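PDB 4PAR: uncharacterized protein from Acinetobacter baumannii, which cleaves DNA containing 5-hydroxymethylcytosine, acting as a modification-dependent restriction endonuclease with a Vsr-like nuclease part and an SRA-like part. Local coordinates for residues F[238-250]-F[297-309]. The protein carries 3 engineered substitutions. Residues are numbered along the deposited sequence; the frame is centred on the assembly and turned at random.
Sequences ISPDGLTITEKST and DLKDGAVWKRVKS. Engineered in segment 297-309: Ser309 (natural residue Cys).
Ile245 and Trp304 form an antiparallel hydrogen-bonded pair at the middle of the contact between strands 244-247 and 302-308. The axes of the two short segments approach to 4.7 Å, with 161° between their N-to-C directions, close to antiparallel. Ile245 N gives a nearly straight bond to Trp304 O (2.9 Å), and Trp304 N returns one to Ile245 O (2.9 Å). Glu247 N bonds to Ala302 O (2.9 Å). At the other end the bond from Arg306 N to Leu243 O is weak.

Ile245, Glu247, Ala302 and Trp304 share one face of the sheet. The extended Glu247 chain, with CG anti to the backbone N (chi1 -176°), carries OE1 to Trp304 NE1 for a weak bond of 3.4 Å. Carboxylate and indole planes lie 39° apart. OE1 also forms a salt bridge with Arg269. Thr246 and Val303 meet on the other face through their CG2 methyls (4.2 Å). A bend at chi3 turns the Arg306 guanidinium so that Gly242 O lies over one of its faces. Leu243 CD2 sits 3.6 Å from Arg306 NH2.

The two strands are neighbours in the mixed beta-sheet of the SRA-like domain. Strand 244-247 joins strand 236-238 to strand 302-312, which also pairs with strand 283-295. Trp262 of helix 252-264 packs on Glu247 and Ala302.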
ATOM      1  N   ILE F 238      27.112  -3.087 -11.139  1.00101.80           N
ATOM      2  CA  ILE F 238      28.260  -2.298 -10.714  1.00 86.22           C
ATOM      3  C   ILE F 238      29.052  -2.993  -9.608  1.00 84.35           C
ATOM      4  O   ILE F 238      28.483  -3.523  -8.655  1.00 85.07           O
ATOM      5  CB  ILE F 238      27.837  -0.904 -10.241  1.00 82.01           C
ATOM      6  CG1 ILE F 238      29.062  -0.117  -9.769  1.00 80.80           C
ATOM      7  CG2 ILE F 238      26.783  -1.010  -9.159  1.00 80.20           C
ATOM      8  CD1 ILE F 238      28.778   1.323  -9.435  1.00 92.45           C
ATOM      9  N   SER F 239      30.373  -3.007  -9.767  1.00 98.69           N
ATOM     10  CA  SER F 239      31.263  -3.625  -8.796  1.00 99.30           C
ATOM     11  C   SER F 239      31.131  -2.927  -7.452  1.00 98.71           C
ATOM     12  O   SER F 239      30.961  -1.711  -7.401  1.00103.62           O
ATOM     13  CB  SER F 239      32.716  -3.581  -9.283  1.00 97.32           C
ATOM     14  OG  SER F 239      33.173  -2.248  -9.442  1.00 90.52           O
ATOM     15  N   PRO F 240      31.195  -3.702  -6.361  1.00 92.01           N
ATOM     16  CA  PRO F 240      31.064  -3.209  -4.988  1.00 84.06           C
ATOM     17  C   PRO F 240      31.930  -1.989  -4.681  1.00 90.76           C
ATOM     18  O   PRO F 240      31.535  -1.159  -3.866  1.00119.23           O
ATOM     19  CB  PRO F 240      31.507  -4.410  -4.158  1.00 81.77           C
ATOM     20  CG  PRO F 240      31.066  -5.576  -4.971  1.00 79.15           C
ATOM     21  CD  PRO F 240      31.282  -5.174  -6.404  1.00 86.66           C
ATOM     22  N   ASP F 241      33.087  -1.880  -5.322  1.00 75.54           N
ATOM     23  CA  ASP F 241      33.970  -0.741  -5.101  1.00 74.78           C
ATOM     24  C   ASP F 241      33.621   0.427  -6.027  1.00 80.08           C
ATOM     25  O   ASP F 241      34.208   1.509  -5.937  1.00 74.33           O
ATOM     26  CB  ASP F 241      35.433  -1.156  -5.290  1.00 96.72           C
ATOM     27  CG  ASP F 241      35.648  -2.012  -6.531  1.00111.54           C
ATOM     28  OD1 ASP F 241      34.839  -1.918  -7.479  1.00105.68           O
ATOM     29  OD2 ASP F 241      36.635  -2.778  -6.561  1.00117.06           O
ATOM     30  N   GLY F 242      32.662   0.196  -6.919  1.00 80.73           N
ATOM     31  CA  GLY F 242      32.186   1.227  -7.824  1.00 75.90           C
ATOM     32  C   GLY F 242      33.142   1.521  -8.960  1.00 97.83           C
ATOM     33  O   GLY F 242      33.058   2.574  -9.593  1.00112.51           O
ATOM     34  N   LEU F 243      34.064   0.598  -9.214  1.00100.35           N
ATOM     35  CA  LEU F 243      35.034   0.767 -10.289  1.00101.36           C
ATOM     36  C   LEU F 243      34.472   0.452 -11.672  1.00 98.82           C
ATOM     37  O   LEU F 243      34.628   1.238 -12.606  1.00103.91           O
ATOM     38  CB  LEU F 243      36.258  -0.109 -10.035  1.00107.73           C
ATOM     39  CG  LEU F 243      37.069   0.232  -8.788  1.00112.02           C
ATOM     40  CD1 LEU F 243      38.337  -0.609  -8.737  1.00121.87           C
ATOM     41  CD2 LEU F 243      37.394   1.716  -8.762  1.00108.09           C
ATOM     42  N   THR F 244      33.812  -0.694 -11.800  1.00 93.44           N
ATOM     43  CA  THR F 244      33.421  -1.191 -13.116  1.00105.32           C
ATOM     44  C   THR F 244      31.922  -1.433 -13.238  1.00102.00           C
ATOM     45  O   THR F 244      31.318  -2.106 -12.404  1.00105.28           O
ATOM     46  CB  THR F 244      34.166  -2.505 -13.468  1.00 98.12           C
ATOM     47  OG1 THR F 244      33.217  -3.558 -13.683  1.00 95.10           O
ATOM     48  CG2 THR F 244      35.126  -2.907 -12.352  1.00 93.01           C
ATOM     49  N   ILE F 245      31.338  -0.885 -14.296  1.00102.68           N
ATOM     50  CA  ILE F 245      29.923  -1.054 -14.593  1.00 96.01           C
ATOM     51  C   ILE F 245      29.721  -1.875 -15.863  1.00102.57           C
ATOM     52  O   ILE F 245      30.274  -1.546 -16.907  1.00110.61           O
ATOM     53  CB  ILE F 245      29.232   0.302 -14.765  1.00 89.96           C
ATOM     54  CG1 ILE F 245      29.253   1.074 -13.445  1.00 97.48           C
ATOM     55  CG2 ILE F 245      27.811   0.116 -15.281  1.00 91.32           C
ATOM     56  CD1 ILE F 245      28.554   2.420 -13.507  1.00 94.97           C
ATOM     57  N   THR F 246      28.929  -2.941 -15.782  1.00100.71           N
ATOM     58  CA  THR F 246      28.647  -3.750 -16.966  1.00100.72           C
ATOM     59  C   THR F 246      27.256  -3.460 -17.522  1.00101.44           C
ATOM     60  O   THR F 246      26.259  -3.470 -16.784  1.00 99.87           O
ATOM     61  CB  THR F 246      28.759  -5.262 -16.677  1.00102.90           C
ATOM     62  OG1 THR F 246      27.619  -5.705 -15.928  1.00105.90           O
ATOM     63  CG2 THR F 246      30.034  -5.573 -15.904  1.00106.13           C
ATOM     64  N   GLU F 247      27.209  -3.193 -18.828  1.00106.51           N
ATOM     65  CA  GLU F 247      25.958  -2.958 -19.546  1.00108.25           C
ATOM     66  C   GLU F 247      25.654  -4.073 -20.548  1.00116.05           C
ATOM     67  O   GLU F 247      26.532  -4.518 -21.300  1.00150.02           O
ATOM     68  CB  GLU F 247      25.990  -1.608 -20.271  1.00109.17           C
ATOM     69  CG  GLU F 247      24.669  -1.267 -20.960  1.00118.23           C
ATOM     70  CD  GLU F 247      24.657   0.110 -21.604  1.00118.21           C
ATOM     71  OE1 GLU F 247      25.734   0.737 -21.710  1.00111.56           O
ATOM     72  OE2 GLU F 247      23.562   0.566 -22.004  1.00113.57           O
ATOM     73  N   LYS F 248      24.392  -4.500 -20.536  1.00110.82           N
ATOM     74  CA  LYS F 248      23.875  -5.569 -21.378  1.00114.91           C
ATOM     75  C   LYS F 248      22.432  -5.211 -21.722  1.00118.17           C
ATOM     76  O   LYS F 248      22.002  -4.091 -21.466  1.00116.57           O
ATOM     77  CB  LYS F 248      23.957  -6.923 -20.657  1.00115.67           C
ATOM     78  CG  LYS F 248      23.765  -8.131 -21.557  1.00126.60           C
ATOM     79  CD  LYS F 248      23.447  -9.403 -20.771  1.00134.64           C
ATOM     80  CE  LYS F 248      23.236 -10.588 -21.720  1.00141.68           C
ATOM     81  NZ  LYS F 248      23.402 -11.930 -21.087  1.00142.09           N
ATOM     82  N   SER F 249      21.696  -6.151 -22.306  1.00129.05           N
ATOM     83  CA  SER F 249      20.264  -5.995 -22.535  1.00126.72           C
ATOM     84  C   SER F 249      19.584  -7.358 -22.526  1.00132.24           C
ATOM     85  O   SER F 249      20.243  -8.388 -22.661  1.00136.73           O
ATOM     86  CB  SER F 249      19.991  -5.276 -23.855  1.00122.91           C
ATOM     87  OG  SER F 249      18.611  -5.295 -24.172  1.00123.77           O
ATOM     88  N   THR F 250      18.266  -7.361 -22.350  1.00135.54           N
ATOM     89  CA  THR F 250      17.494  -8.600 -22.328  1.00144.32           C
ATOM     90  C   THR F 250      17.543  -9.311 -23.675  1.00157.28           C
ATOM     91  O   THR F 250      17.828 -10.507 -23.742  1.00169.16           O
ATOM     92  CB  THR F 250      16.027  -8.338 -21.947  1.00148.50           C
ATOM     93  OG1 THR F 250      15.469  -7.358 -22.832  1.00153.66           O
ATOM     94  CG2 THR F 250      15.938  -7.829 -20.515  1.00134.15           C
ATOM     95  N   ASP F 297      31.247  -7.176 -26.178  1.00158.48           N
ATOM     96  CA  ASP F 297      31.052  -8.612 -25.883  1.00164.87           C
ATOM     97  C   ASP F 297      29.574  -9.070 -25.975  1.00168.83           C
ATOM     98  O   ASP F 297      28.673  -8.253 -26.255  1.00167.71           O
ATOM     99  CB  ASP F 297      31.568  -8.931 -24.475  1.00158.38           C
ATOM    100  CG  ASP F 297      32.070 -10.355 -24.335  1.00156.67           C
ATOM    101  OD1 ASP F 297      31.294 -11.299 -24.593  1.00152.31           O
ATOM    102  OD2 ASP F 297      33.259 -10.519 -23.988  1.00151.03           O
ATOM    103  N   LEU F 298      29.334 -10.370 -25.751  1.00174.05           N
ATOM    104  CA  LEU F 298      27.997 -10.830 -25.368  1.00170.64           C
ATOM    105  C   LEU F 298      27.935 -10.942 -23.834  1.00160.79           C
ATOM    106  O   LEU F 298      28.897 -10.578 -23.169  1.00158.76           O
ATOM    107  CB  LEU F 298      27.658 -12.157 -26.025  1.00176.31           C
ATOM    108  CG  LEU F 298      28.235 -13.437 -25.380  1.00172.37           C
ATOM    109  CD1 LEU F 298      27.134 -14.269 -24.797  1.00173.27           C
ATOM    110  CD2 LEU F 298      29.040 -14.234 -26.408  1.00168.86           C
ATOM    111  N   LYS F 299      26.806 -11.372 -23.271  1.00156.32           N
ATOM    112  CA  LYS F 299      26.726 -11.564 -21.824  1.00161.17           C
ATOM    113  C   LYS F 299      27.105 -10.235 -21.147  1.00163.35           C
ATOM    114  O   LYS F 299      26.428  -9.244 -21.355  1.00158.07           O
ATOM    115  CB  LYS F 299      27.626 -12.719 -21.402  1.00159.15           C
ATOM    116  CG  LYS F 299      27.540 -13.189 -19.940  1.00154.27           C
ATOM    117  CD  LYS F 299      28.668 -14.181 -19.734  1.00150.11           C
ATOM    118  CE  LYS F 299      28.846 -14.651 -18.317  1.00147.52           C
ATOM    119  NZ  LYS F 299      29.893 -15.711 -18.238  1.00139.21           N
ATOM    120  N   ASP F 300      28.194 -10.195 -20.375  1.00169.14           N
ATOM    121  CA  ASP F 300      28.654  -8.959 -19.704  1.00164.28           C
ATOM    122  C   ASP F 300      28.767  -7.786 -20.687  1.00160.42           C
ATOM    123  O   ASP F 300      28.526  -6.633 -20.315  1.00152.70           O
ATOM    124  CB  ASP F 300      30.000  -9.192 -18.993  1.00164.83           C
ATOM    125  CG  ASP F 300      29.870 -10.130 -17.797  1.00157.60           C
ATOM    126  OD1 ASP F 300      28.890 -10.903 -17.772  1.00157.43           O
ATOM    127  OD2 ASP F 300      30.726 -10.100 -16.886  1.00149.15           O
ATOM    128  N   GLY F 301      29.115  -8.087 -21.938  1.00164.04           N
ATOM    129  CA  GLY F 301      28.982  -7.114 -23.011  1.00161.83           C
ATOM    130  C   GLY F 301      29.787  -5.855 -22.780  1.00150.15           C
ATOM    131  O   GLY F 301      31.008  -5.913 -22.651  1.00165.58           O
ATOM    132  N   ALA F 302      29.100  -4.717 -22.742  1.00119.75           N
ATOM    133  CA  ALA F 302      29.764  -3.436 -22.513  1.00114.18           C
ATOM    134  C   ALA F 302      30.343  -3.347 -21.101  1.00118.78           C
ATOM    135  O   ALA F 302      29.711  -3.764 -20.134  1.00126.92           O
ATOM    136  CB  ALA F 302      28.797  -2.287 -22.754  1.00112.53           C
ATOM    137  N   VAL F 303      31.545  -2.794 -20.988  1.00117.21           N
ATOM    138  CA  VAL F 303      32.192  -2.631 -19.693  1.00106.50           C
ATOM    139  C   VAL F 303      32.778  -1.231 -19.578  1.00104.52           C
ATOM    140  O   VAL F 303      33.546  -0.797 -20.431  1.00106.82           O
ATOM    141  CB  VAL F 303      33.294  -3.687 -19.471  1.00108.50           C
ATOM    142  CG1 VAL F 303      34.252  -3.247 -18.371  1.00106.04           C
ATOM    143  CG2 VAL F 303      32.673  -5.033 -19.133  1.00109.58           C
ATOM    144  N   TRP F 304      32.401  -0.530 -18.518  1.00107.91           N
ATOM    145  CA  TRP F 304      32.829   0.840 -18.293  1.00106.59           C
ATOM    146  C   TRP F 304      33.667   0.911 -17.023  1.00101.41           C
ATOM    147  O   TRP F 304      33.178   0.613 -15.938  1.00 99.74           O
ATOM    148  CB  TRP F 304      31.616   1.775 -18.191  1.00 97.07           C
ATOM    149  CG  TRP F 304      30.647   1.638 -19.339  1.00101.15           C
ATOM    150  CD1 TRP F 304      29.668   0.695 -19.479  1.00100.72           C
ATOM    151  CD2 TRP F 304      30.569   2.472 -20.504  1.00102.07           C
ATOM    152  NE1 TRP F 304      28.989   0.889 -20.658  1.00103.49           N
ATOM    153  CE2 TRP F 304      29.522   1.972 -21.305  1.00104.36           C
ATOM    154  CE3 TRP F 304      31.282   3.591 -20.946  1.00102.78           C
ATOM    155  CZ2 TRP F 304      29.172   2.554 -22.523  1.00113.84           C
ATOM    156  CZ3 TRP F 304      30.933   4.166 -22.155  1.00108.15           C
ATOM    157  CH2 TRP F 304      29.889   3.645 -22.931  1.00109.93           C
ATOM    158  N   LYS F 305      34.934   1.286 -17.168  1.00106.08           N
ATOM    159  CA  LYS F 305      35.838   1.431 -16.031  1.00101.80           C
ATOM    160  C   LYS F 305      35.830   2.886 -15.571  1.00 93.39           C
ATOM    161  O   LYS F 305      35.716   3.790 -16.395  1.00 94.49           O
ATOM    162  CB  LYS F 305      37.255   0.982 -16.407  1.00112.50           C
ATOM    163  CG  LYS F 305      38.291   1.104 -15.294  1.00113.45           C
ATOM    164  CD  LYS F 305      39.681   0.745 -15.797  1.00126.61           C
ATOM    165  CE  LYS F 305      40.736   0.968 -14.724  1.00134.89           C
ATOM    166  NZ  LYS F 305      40.848   2.402 -14.339  1.00127.33           N
ATOM    167  N   ARG F 306      35.952   3.118 -14.266  1.00 91.00           N
ATOM    168  CA  ARG F 306      35.875   4.483 -13.749  1.00 99.21           C
ATOM    169  C   ARG F 306      37.254   5.130 -13.686  1.00110.16           C
ATOM    170  O   ARG F 306      38.097   4.758 -12.865  1.00103.18           O
ATOM    171  CB  ARG F 306      35.232   4.501 -12.360  1.00 85.06           C
ATOM    172  CG  ARG F 306      35.083   5.894 -11.776  1.00 83.37           C
ATOM    173  CD  ARG F 306      34.458   5.850 -10.396  1.00107.56           C
ATOM    174  NE  ARG F 306      35.384   5.354  -9.383  1.00120.82           N
ATOM    175  CZ  ARG F 306      35.032   5.060  -8.135  1.00109.77           C
ATOM    176  NH1 ARG F 306      33.771   5.205  -7.752  1.00 95.05           N
ATOM    177  NH2 ARG F 306      35.937   4.616  -7.273  1.00103.49           N
ATOM    178  N   VAL F 307      37.479   6.097 -14.570  1.00112.68           N
ATOM    179  CA  VAL F 307      38.752   6.801 -14.622  1.00115.90           C
ATOM    180  C   VAL F 307      38.788   8.123 -13.856  1.00119.12           C
ATOM    181  O   VAL F 307      39.869   8.663 -13.616  1.00128.34           O
ATOM    182  CB  VAL F 307      39.156   7.082 -16.080  1.00105.63           C
ATOM    183  CG1 VAL F 307      39.432   5.775 -16.806  1.00102.15           C
ATOM    184  CG2 VAL F 307      38.070   7.883 -16.786  1.00 97.26           C
ATOM    185  N   LYS F 308      37.632   8.645 -13.452  1.00104.25           N
ATOM    186  CA  LYS F 308      37.643   9.922 -12.732  1.00 99.05           C
ATOM    187  C   LYS F 308      36.571   9.997 -11.651  1.00101.44           C
ATOM    188  O   LYS F 308      35.459   9.509 -11.827  1.00 95.73           O
ATOM    189  CB  LYS F 308      37.486  11.099 -13.709  1.00108.62           C
ATOM    190  CG  LYS F 308      38.794  11.535 -14.389  1.00122.28           C
ATOM    191  CD  LYS F 308      38.615  12.748 -15.308  1.00115.47           C
ATOM    192  CE  LYS F 308      38.397  14.048 -14.531  1.00114.17           C
ATOM    193  NZ  LYS F 308      39.605  14.509 -13.783  1.00113.71           N
ATOM    194  N   SER F 309      36.932  10.588 -10.516  1.00111.69           N
ATOM    195  CA  SER F 309      36.002  10.763  -9.408  1.00115.73           C
ATOM    196  C   SER F 309      35.386  12.164  -9.348  1.00108.08           C
ATOM    197  O   SER F 309      34.574  12.455  -8.467  1.00 98.71           O
ATOM    198  CB  SER F 309      36.703  10.447  -8.085  1.00132.24           C
ATOM    199  OG  SER F 309      37.162   9.104  -8.066  1.00144.94           O
TER